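Local coordinates for DNA protection during starvation protein (Mycobacterium smegmatis, PDB 2YW6), which probably protects DNA from oxidative damage by oxidising iron(II) with hydrogen peroxide and storing it as a ferric mineral inside a hollow shell of twelve subunits, at residues L106-T120 against A142-L156. Numbering follows the deposited sequence.
Sequences LAALDLVYNGVIEDT and AGELEKFQWFVRAHL
Asp110 and Arg153 form a salt bridge between segments 106-120 and 142-156. Arg153 NE donates to Asp110 OD2 over 2.9 Å, at an N-H...O angle of 153°. It meets OD2 on the syn side, and the guanidinium and carboxylate planes are almost perpendicular. Asp110 CG stands anti to the backbone N, which carries the carboxylate across to the extended Arg153 chain. Gln149 and Asn114 lie beside this bridge. Gln149 fits as a knob among Asp110, Tyr113, Asn114 and Ile117, and its CG lies 3.6 Å from Tyr113 CB.

Next to this polar group the packing is mostly apolar. Phe148 CD2 sits over one face of the Tyr113 ring, 3.4 Å from Tyr113 CZ. The two rings are inclined at 38° with centroids 5.1 Å apart. The Tyr113 hydroxyl is hydrogen-bonded to Gln57 of helix 47-75. Toward the start of segment 106-120, Leu106 CG packs on Val152 CG1 at 3.8 Å, and Leu106 CD2 lies against His155 CB and CG. Leu156 covers Leu106 CB and the backbone of Ala107. Toward the other end, Ile117 CD1 rests on Glu146 CG at 3.5 Å, while Val116 CG1 meets Leu145 CG. The Glu146 carboxylate has charged partners in Arg121 and in Arg71 of a second subunit. Thr120 CG2 reaches Ala142 CB at 4.1 Å.

The axes of the two segments run roughly antiparallel (150°), 9.2 Å apart at closest approach. Helices 102-127 and 132-155 are the last two long helices of the ferritin-like four-helix bundle. Apolar side chains make up most of the contact between the segments. The charges of Asp110 and Arg153 probably offset each other at its partly exposed margin, and Glu146 adds a second tie to Arg121 further along helix 102-127.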
ATOM      1  N   LEU B 106      -6.026  32.423 -14.210  1.00 33.52           N
ATOM      2  CA  LEU B 106      -7.281  31.692 -14.302  1.00 33.69           C
ATOM      3  C   LEU B 106      -8.161  32.204 -15.434  1.00 32.85           C
ATOM      4  O   LEU B 106      -8.759  31.416 -16.166  1.00 34.14           O
ATOM      5  CB  LEU B 106      -8.004  31.711 -12.951  1.00 35.03           C
ATOM      6  CG  LEU B 106      -7.746  30.425 -12.138  1.00 38.72           C
ATOM      7  CD1 LEU B 106      -6.311  29.928 -12.279  1.00 38.55           C
ATOM      8  CD2 LEU B 106      -8.055  30.701 -10.692  1.00 40.46           C
ATOM      9  N   ALA B 107      -8.208  33.519 -15.599  1.00 32.15           N
ATOM     10  CA  ALA B 107      -9.003  34.126 -16.656  1.00 31.61           C
ATOM     11  C   ALA B 107      -8.502  33.618 -18.004  1.00 31.02           C
ATOM     12  O   ALA B 107      -9.300  33.235 -18.872  1.00 31.22           O
ATOM     13  CB  ALA B 107      -8.890  35.652 -16.588  1.00 31.70           C
ATOM     14  N   ALA B 108      -7.176  33.610 -18.164  1.00 28.57           N
ATOM     15  CA  ALA B 108      -6.539  33.148 -19.396  1.00 27.25           C
ATOM     16  C   ALA B 108      -6.844  31.670 -19.630  1.00 28.10           C
ATOM     17  O   ALA B 108      -7.176  31.281 -20.750  1.00 26.84           O
ATOM     18  CB  ALA B 108      -5.011  33.375 -19.331  1.00 21.15           C
ATOM     19  N   LEU B 109      -6.738  30.859 -18.573  1.00 29.41           N
ATOM     20  CA  LEU B 109      -7.000  29.416 -18.664  1.00 32.93           C
ATOM     21  C   LEU B 109      -8.453  29.110 -18.992  1.00 35.12           C
ATOM     22  O   LEU B 109      -8.743  28.153 -19.716  1.00 33.81           O
ATOM     23  CB  LEU B 109      -6.626  28.700 -17.360  1.00 35.19           C
ATOM     24  CG  LEU B 109      -5.196  28.179 -17.205  1.00 36.71           C
ATOM     25  CD1 LEU B 109      -5.101  27.465 -15.886  1.00 36.07           C
ATOM     26  CD2 LEU B 109      -4.837  27.232 -18.339  1.00 38.09           C
ATOM     27  N   ASP B 110      -9.363  29.908 -18.440  1.00 35.21           N
ATOM     28  CA  ASP B 110     -10.783  29.731 -18.716  1.00 34.43           C
ATOM     29  C   ASP B 110     -10.949  29.860 -20.236  1.00 34.01           C
ATOM     30  O   ASP B 110     -11.662  29.070 -20.879  1.00 30.06           O
ATOM     31  CB  ASP B 110     -11.594  30.823 -18.012  1.00 38.17           C
ATOM     32  CG  ASP B 110     -13.090  30.609 -18.131  1.00 41.44           C
ATOM     33  OD1 ASP B 110     -13.847  31.581 -17.947  1.00 45.31           O
ATOM     34  OD2 ASP B 110     -13.517  29.467 -18.396  1.00 44.72           O
ATOM     35  N   LEU B 111     -10.284  30.871 -20.794  1.00 32.90           N
ATOM     36  CA  LEU B 111     -10.324  31.137 -22.228  1.00 33.01           C
ATOM     37  C   LEU B 111      -9.772  29.940 -22.994  1.00 32.77           C
ATOM     38  O   LEU B 111     -10.382  29.479 -23.960  1.00 32.47           O
ATOM     39  CB  LEU B 111      -9.502  32.389 -22.549  1.00 33.26           C
ATOM     40  CG  LEU B 111     -10.201  33.629 -23.125  1.00 36.68           C
ATOM     41  CD1 LEU B 111     -11.724  33.567 -22.947  1.00 35.02           C
ATOM     42  CD2 LEU B 111      -9.609  34.863 -22.437  1.00 36.81           C
ATOM     43  N   VAL B 112      -8.614  29.447 -22.561  1.00 31.70           N
ATOM     44  CA  VAL B 112      -7.997  28.294 -23.205  1.00 29.63           C
ATOM     45  C   VAL B 112      -8.994  27.124 -23.256  1.00 29.74           C
ATOM     46  O   VAL B 112      -9.173  26.502 -24.306  1.00 30.79           O
ATOM     47  CB  VAL B 112      -6.707  27.857 -22.460  1.00 31.23           C
ATOM     48  CG1 VAL B 112      -6.196  26.533 -23.024  1.00 28.86           C
ATOM     49  CG2 VAL B 112      -5.644  28.941 -22.598  1.00 29.59           C
ATOM     50  N   TYR B 113      -9.658  26.844 -22.134  1.00 28.20           N
ATOM     51  CA  TYR B 113     -10.627  25.761 -22.079  1.00 28.57           C
ATOM     52  C   TYR B 113     -11.871  25.969 -22.942  1.00 29.34           C
ATOM     53  O   TYR B 113     -12.490  24.992 -23.377  1.00 30.74           O
ATOM     54  CB  TYR B 113     -11.032  25.473 -20.621  1.00 27.12           C
ATOM     55  CG  TYR B 113     -10.058  24.538 -19.950  1.00 27.70           C
ATOM     56  CD1 TYR B 113      -8.763  24.960 -19.637  1.00 26.57           C
ATOM     57  CD2 TYR B 113     -10.376  23.191 -19.761  1.00 26.23           C
ATOM     58  CE1 TYR B 113      -7.810  24.055 -19.174  1.00 27.09           C
ATOM     59  CE2 TYR B 113      -9.434  22.285 -19.303  1.00 22.28           C
ATOM     60  CZ  TYR B 113      -8.158  22.717 -19.018  1.00 24.58           C
ATOM     61  OH  TYR B 113      -7.206  21.810 -18.636  1.00 24.05           O
ATOM     62  N   ASN B 114     -12.263  27.215 -23.187  1.00 29.84           N
ATOM     63  CA  ASN B 114     -13.432  27.440 -24.033  1.00 30.21           C
ATOM     64  C   ASN B 114     -13.104  26.803 -25.387  1.00 30.21           C
ATOM     65  O   ASN B 114     -13.916  26.063 -25.953  1.00 27.45           O
ATOM     66  CB  ASN B 114     -13.738  28.941 -24.212  1.00 31.50           C
ATOM     67  CG  ASN B 114     -14.546  29.539 -23.046  1.00 34.82           C
ATOM     68  OD1 ASN B 114     -15.286  28.833 -22.357  1.00 32.82           O
ATOM     69  ND2 ASN B 114     -14.422  30.856 -22.848  1.00 35.05           N
ATOM     70  N   GLY B 115     -11.900  27.072 -25.888  1.00 29.99           N
ATOM     71  CA  GLY B 115     -11.503  26.507 -27.163  1.00 30.58           C
ATOM     72  C   GLY B 115     -11.440  24.989 -27.121  1.00 31.51           C
ATOM     73  O   GLY B 115     -11.970  24.308 -28.014  1.00 29.69           O
ATOM     74  N   VAL B 116     -10.791  24.467 -26.079  1.00 32.56           N
ATOM     75  CA  VAL B 116     -10.616  23.024 -25.888  1.00 33.72           C
ATOM     76  C   VAL B 116     -11.948  22.283 -25.812  1.00 32.29           C
ATOM     77  O   VAL B 116     -12.151  21.275 -26.488  1.00 32.83           O
ATOM     78  CB  VAL B 116      -9.780  22.739 -24.600  1.00 35.81           C
ATOM     79  CG1 VAL B 116      -9.557  21.230 -24.408  1.00 33.94           C
ATOM     80  CG2 VAL B 116      -8.447  23.460 -24.693  1.00 34.18           C
ATOM     81  N   ILE B 117     -12.860  22.798 -24.996  1.00 31.39           N
ATOM     82  CA  ILE B 117     -14.161  22.171 -24.839  1.00 32.65           C
ATOM     83  C   ILE B 117     -14.975  22.282 -26.105  1.00 37.36           C
ATOM     84  O   ILE B 117     -15.571  21.294 -26.545  1.00 34.62           O
ATOM     85  CB  ILE B 117     -14.950  22.793 -23.667  1.00 28.43           C
ATOM     86  CG1 ILE B 117     -14.184  22.550 -22.365  1.00 25.09           C
ATOM     87  CG2 ILE B 117     -16.368  22.201 -23.606  1.00 22.28           C
ATOM     88  CD1 ILE B 117     -14.765  23.251 -21.162  1.00 25.51           C
ATOM     89  N   GLU B 118     -15.011  23.474 -26.694  1.00 41.10           N
ATOM     90  CA  GLU B 118     -15.765  23.660 -27.926  1.00 43.04           C
ATOM     91  C   GLU B 118     -15.225  22.727 -29.017  1.00 40.56           C
ATOM     92  O   GLU B 118     -15.996  22.073 -29.730  1.00 36.10           O
ATOM     93  CB  GLU B 118     -15.687  25.102 -28.409  1.00 54.02           C
ATOM     94  CG  GLU B 118     -16.599  25.358 -29.593  1.00 77.27           C
ATOM     95  CD  GLU B 118     -16.485  26.764 -30.128  1.00 87.65           C
ATOM     96  OE1 GLU B 118     -17.249  27.112 -31.051  1.00 91.03           O
ATOM     97  OE2 GLU B 118     -15.629  27.520 -29.627  1.00 91.76           O
ATOM     98  N   ASP B 119     -13.903  22.660 -29.140  1.00 36.22           N
ATOM     99  CA  ASP B 119     -13.290  21.791 -30.135  1.00 34.16           C
ATOM    100  C   ASP B 119     -13.597  20.324 -29.872  1.00 32.85           C
ATOM    101  O   ASP B 119     -13.747  19.532 -30.810  1.00 34.34           O
ATOM    102  CB  ASP B 119     -11.775  21.980 -30.152  1.00 35.07           C
ATOM    103  CG  ASP B 119     -11.357  23.253 -30.858  1.00 39.84           C
ATOM    104  OD1 ASP B 119     -10.134  23.550 -30.895  1.00 39.45           O
ATOM    105  OD2 ASP B 119     -12.257  23.950 -31.382  1.00 41.32           O
ATOM    106  N   THR B 120     -13.679  19.950 -28.600  1.00 32.53           N
ATOM    107  CA  THR B 120     -13.959  18.563 -28.260  1.00 32.74           C
ATOM    108  C   THR B 120     -15.407  18.205 -28.588  1.00 35.10           C
ATOM    109  O   THR B 120     -15.692  17.099 -29.053  1.00 32.23           O
ATOM    110  CB  THR B 120     -13.661  18.286 -26.775  1.00 31.82           C
ATOM    111  OG1 THR B 120     -12.289  18.627 -26.504  1.00 28.10           O
ATOM    112  CG2 THR B 120     -13.885  16.805 -26.443  1.00 27.33           C
ATOM    113  N   ALA B 142     -14.194  14.921 -22.171  1.00 32.14           N
ATOM    114  CA  ALA B 142     -14.993  16.125 -22.078  1.00 30.83           C
ATOM    115  C   ALA B 142     -15.523  16.324 -20.669  1.00 31.91           C
ATOM    116  O   ALA B 142     -15.629  17.456 -20.202  1.00 34.23           O
ATOM    117  CB  ALA B 142     -16.136  16.052 -23.073  1.00 28.45           C
ATOM    118  N   GLY B 143     -15.852  15.226 -19.992  1.00 35.19           N
ATOM    119  CA  GLY B 143     -16.355  15.320 -18.631  1.00 37.17           C
ATOM    120  C   GLY B 143     -15.364  15.998 -17.696  1.00 38.22           C
ATOM    121  O   GLY B 143     -15.727  16.902 -16.935  1.00 38.55           O
ATOM    122  N   GLU B 144     -14.107  15.568 -17.753  1.00 37.72           N
ATOM    123  CA  GLU B 144     -13.067  16.141 -16.908  1.00 36.99           C
ATOM    124  C   GLU B 144     -12.651  17.523 -17.398  1.00 36.03           C
ATOM    125  O   GLU B 144     -12.481  18.432 -16.593  1.00 35.24           O
ATOM    126  CB  GLU B 144     -11.870  15.197 -16.848  1.00 38.59           C
ATOM    127  CG  GLU B 144     -12.199  13.886 -16.156  1.00 39.56           C
ATOM    128  CD  GLU B 144     -12.511  14.074 -14.678  1.00 40.27           C
ATOM    129  OE1 GLU B 144     -12.979  13.118 -14.028  1.00 39.86           O
ATOM    130  OE2 GLU B 144     -12.280  15.181 -14.160  1.00 41.55           O
ATOM    131  N   LEU B 145     -12.500  17.688 -18.713  1.00 34.40           N
ATOM    132  CA  LEU B 145     -12.145  18.990 -19.278  1.00 31.94           C
ATOM    133  C   LEU B 145     -13.131  20.057 -18.833  1.00 32.72           C
ATOM    134  O   LEU B 145     -12.738  21.156 -18.465  1.00 33.54           O
ATOM    135  CB  LEU B 145     -12.151  18.945 -20.806  1.00 30.27           C
ATOM    136  CG  LEU B 145     -10.876  18.556 -21.560  1.00 28.58           C
ATOM    137  CD1 LEU B 145      -9.759  18.214 -20.570  1.00 26.38           C
ATOM    138  CD2 LEU B 145     -11.182  17.394 -22.501  1.00 24.72           C
ATOM    139  N   GLU B 146     -14.417  19.735 -18.873  1.00 35.13           N
ATOM    140  CA  GLU B 146     -15.444  20.687 -18.473  1.00 36.87           C
ATOM    141  C   GLU B 146     -15.513  20.906 -16.968  1.00 36.98           C
ATOM    142  O   GLU B 146     -15.740  22.024 -16.510  1.00 37.31           O
ATOM    143  CB  GLU B 146     -16.796  20.233 -19.003  1.00 37.12           C
ATOM    144  CG  GLU B 146     -16.983  20.575 -20.459  1.00 40.77           C
ATOM    145  CD  GLU B 146     -18.142  19.848 -21.083  1.00 41.13           C
ATOM    146  OE1 GLU B 146     -19.141  19.614 -20.365  1.00 41.43           O
ATOM    147  OE2 GLU B 146     -18.053  19.527 -22.289  1.00 39.46           O
ATOM    148  N   LYS B 147     -15.329  19.838 -16.198  1.00 38.14           N
ATOM    149  CA  LYS B 147     -15.345  19.970 -14.754  1.00 38.19           C
ATOM    150  C   LYS B 147     -14.193  20.886 -14.341  1.00 37.36           C
ATOM    151  O   LYS B 147     -14.357  21.778 -13.514  1.00 40.91           O
ATOM    152  CB  LYS B 147     -15.178  18.609 -14.071  1.00 36.85           C
ATOM    153  CG  LYS B 147     -15.131  18.734 -12.553  1.00 35.26           C
ATOM    154  CD  LYS B 147     -14.318  17.635 -11.885  1.00 35.95           C
ATOM    155  CE  LYS B 147     -15.141  16.384 -11.680  1.00 35.68           C
ATOM    156  NZ  LYS B 147     -14.493  15.453 -10.709  1.00 36.98           N
ATOM    157  N   PHE B 148     -13.024  20.666 -14.922  1.00 34.74           N
ATOM    158  CA  PHE B 148     -11.867  21.481 -14.592  1.00 34.53           C
ATOM    159  C   PHE B 148     -12.100  22.971 -14.848  1.00 34.98           C
ATOM    160  O   PHE B 148     -11.720  23.812 -14.026  1.00 33.63           O
ATOM    161  CB  PHE B 148     -10.640  21.027 -15.387  1.00 31.10           C
ATOM    162  CG  PHE B 148      -9.380  21.725 -14.981  1.00 27.91           C
ATOM    163  CD1 PHE B 148      -8.689  21.332 -13.837  1.00 25.81           C
ATOM    164  CD2 PHE B 148      -8.906  22.807 -15.715  1.00 25.67           C
ATOM    165  CE1 PHE B 148      -7.543  22.007 -13.433  1.00 25.54           C
ATOM    166  CE2 PHE B 148      -7.761  23.493 -15.323  1.00 27.10           C
ATOM    167  CZ  PHE B 148      -7.077  23.097 -14.179  1.00 26.95           C
ATOM    168  N   GLN B 149     -12.705  23.288 -15.995  1.00 36.32           N
ATOM    169  CA  GLN B 149     -12.979  24.672 -16.364  1.00 37.94           C
ATOM    170  C   GLN B 149     -13.866  25.291 -15.302  1.00 40.50           C
ATOM    171  O   GLN B 149     -13.734  26.466 -14.970  1.00 38.00           O
ATOM    172  CB  GLN B 149     -13.683  24.757 -17.721  1.00 38.71           C
ATOM    173  CG  GLN B 149     -13.690  26.165 -18.305  1.00 44.26           C
ATOM    174  CD  GLN B 149     -14.714  26.352 -19.416  1.00 46.11           C
ATOM    175  OE1 GLN B 149     -14.549  27.210 -20.291  1.00 46.71           O
ATOM    176  NE2 GLN B 149     -15.784  25.567 -19.374  1.00 44.89           N
ATOM    177  N   TRP B 150     -14.782  24.497 -14.768  1.00 42.22           N
ATOM    178  CA  TRP B 150     -15.655  25.013 -13.733  1.00 42.51           C
ATOM    179  C   TRP B 150     -14.871  25.381 -12.473  1.00 41.73           C
ATOM    180  O   TRP B 150     -15.143  26.414 -11.855  1.00 38.07           O
ATOM    181  CB  TRP B 150     -16.751  24.014 -13.374  1.00 48.79           C
ATOM    182  CG  TRP B 150     -17.518  24.500 -12.202  1.00 59.04           C
ATOM    183  CD1 TRP B 150     -18.158  25.699 -12.088  1.00 61.77           C
ATOM    184  CD2 TRP B 150     -17.643  23.848 -10.937  1.00 62.82           C
ATOM    185  NE1 TRP B 150     -18.668  25.840 -10.822  1.00 65.84           N
ATOM    186  CE2 TRP B 150     -18.368  24.723 -10.093  1.00 65.33           C
ATOM    187  CE3 TRP B 150     -17.212  22.620 -10.426  1.00 65.01           C
ATOM    188  CZ2 TRP B 150     -18.669  24.401  -8.767  1.00 67.04           C
ATOM    189  CZ3 TRP B 150     -17.513  22.299  -9.101  1.00 66.75           C
ATOM    190  CH2 TRP B 150     -18.235  23.187  -8.287  1.00 66.60           C
ATOM    191  N   PHE B 151     -13.910  24.549 -12.080  1.00 39.66           N
ATOM    192  CA  PHE B 151     -13.120  24.863 -10.890  1.00 39.80           C
ATOM    193  C   PHE B 151     -12.390  26.165 -11.139  1.00 37.51           C
ATOM    194  O   PHE B 151     -12.240  26.986 -10.241  1.00 36.60           O
ATOM    195  CB  PHE B 151     -12.103  23.762 -10.572  1.00 44.58           C
ATOM    196  CG  PHE B 151     -12.715  22.511 -10.013  1.00 52.19           C
ATOM    197  CD1 PHE B 151     -13.956  22.545  -9.382  1.00 54.19           C
ATOM    198  CD2 PHE B 151     -12.041  21.299 -10.094  1.00 56.46           C
ATOM    199  CE1 PHE B 151     -14.520  21.390  -8.844  1.00 56.09           C
ATOM    200  CE2 PHE B 151     -12.599  20.134  -9.554  1.00 58.17           C
ATOM    201  CZ  PHE B 151     -13.846  20.184  -8.929  1.00 56.69           C
ATOM    202  N   VAL B 152     -11.941  26.348 -12.375  1.00 34.87           N
ATOM    203  CA  VAL B 152     -11.239  27.566 -12.758  1.00 32.38           C
ATOM    204  C   VAL B 152     -12.191  28.752 -12.622  1.00 32.11           C
ATOM    205  O   VAL B 152     -11.876  29.734 -11.949  1.00 31.81           O
ATOM    206  CB  VAL B 152     -10.715  27.477 -14.225  1.00 32.00           C
ATOM    207  CG1 VAL B 152     -10.027  28.773 -14.618  1.00 31.41           C
ATOM    208  CG2 VAL B 152      -9.738  26.302 -14.371  1.00 29.68           C
ATOM    209  N   ARG B 153     -13.357  28.652 -13.255  1.00 32.02           N
ATOM    210  CA  ARG B 153     -14.363  29.714 -13.208  1.00 32.46           C
ATOM    211  C   ARG B 153     -14.790  30.033 -11.776  1.00 33.31           C
ATOM    212  O   ARG B 153     -15.040  31.198 -11.436  1.00 33.04           O
ATOM    213  CB  ARG B 153     -15.595  29.312 -14.027  1.00 30.74           C
ATOM    214  CG  ARG B 153     -15.280  29.096 -15.479  1.00 32.56           C
ATOM    215  CD  ARG B 153     -16.458  28.545 -16.259  1.00 32.59           C
ATOM    216  NE  ARG B 153     -16.287  28.815 -17.682  1.00 32.93           N
ATOM    217  CZ  ARG B 153     -17.139  28.443 -18.630  1.00 34.55           C
ATOM    218  NH1 ARG B 153     -18.235  27.767 -18.306  1.00 34.71           N
ATOM    219  NH2 ARG B 153     -16.908  28.770 -19.905  1.00 34.89           N
ATOM    220  N   ALA B 154     -14.878  28.989 -10.949  1.00 33.87           N
ATOM    221  CA  ALA B 154     -15.272  29.124  -9.551  1.00 33.81           C
ATOM    222  C   ALA B 154     -14.354  30.064  -8.781  1.00 36.96           C
ATOM    223  O   ALA B 154     -14.785  30.683  -7.814  1.00 36.17           O
ATOM    224  CB  ALA B 154     -15.302  27.751  -8.874  1.00 33.80           C
ATOM    225  N   HIS B 155     -13.092  30.169  -9.188  1.00 41.34           N
ATOM    226  CA  HIS B 155     -12.166  31.075  -8.503  1.00 44.70           C
ATOM    227  C   HIS B 155     -12.467  32.528  -8.858  1.00 46.37           C
ATOM    228  O   HIS B 155     -12.285  33.435  -8.040  1.00 46.42           O
ATOM    229  CB  HIS B 155     -10.716  30.838  -8.916  1.00 48.57           C
ATOM    230  CG  HIS B 155     -10.050  29.686  -8.237  1.00 55.07           C
ATOM    231  ND1 HIS B 155     -10.193  28.384  -8.669  1.00 58.24           N
ATOM    232  CD2 HIS B 155      -9.181  29.647  -7.204  1.00 57.69           C
ATOM    233  CE1 HIS B 155      -9.435  27.595  -7.930  1.00 60.09           C
ATOM    234  NE2 HIS B 155      -8.811  28.338  -7.033  1.00 60.07           N
ATOM    235  N   LEU B 156     -12.885  32.747 -10.098  1.00 50.48           N
ATOM    236  CA  LEU B 156     -13.169  34.087 -10.576  1.00 54.42           C
ATOM    237  C   LEU B 156     -14.562  34.569 -10.171  1.00 60.62           C
ATOM    238  O   LEU B 156     -15.081  35.528 -10.740  1.00 62.58           O
ATOM    239  CB  LEU B 156     -13.017  34.124 -12.104  1.00 53.67           C
ATOM    240  CG  LEU B 156     -11.705  33.585 -12.687  1.00 51.80           C
ATOM    241  CD1 LEU B 156     -11.794  33.540 -14.206  1.00 52.52           C
ATOM    242  CD2 LEU B 156     -10.551  34.457 -12.251  1.00 51.11           C
TER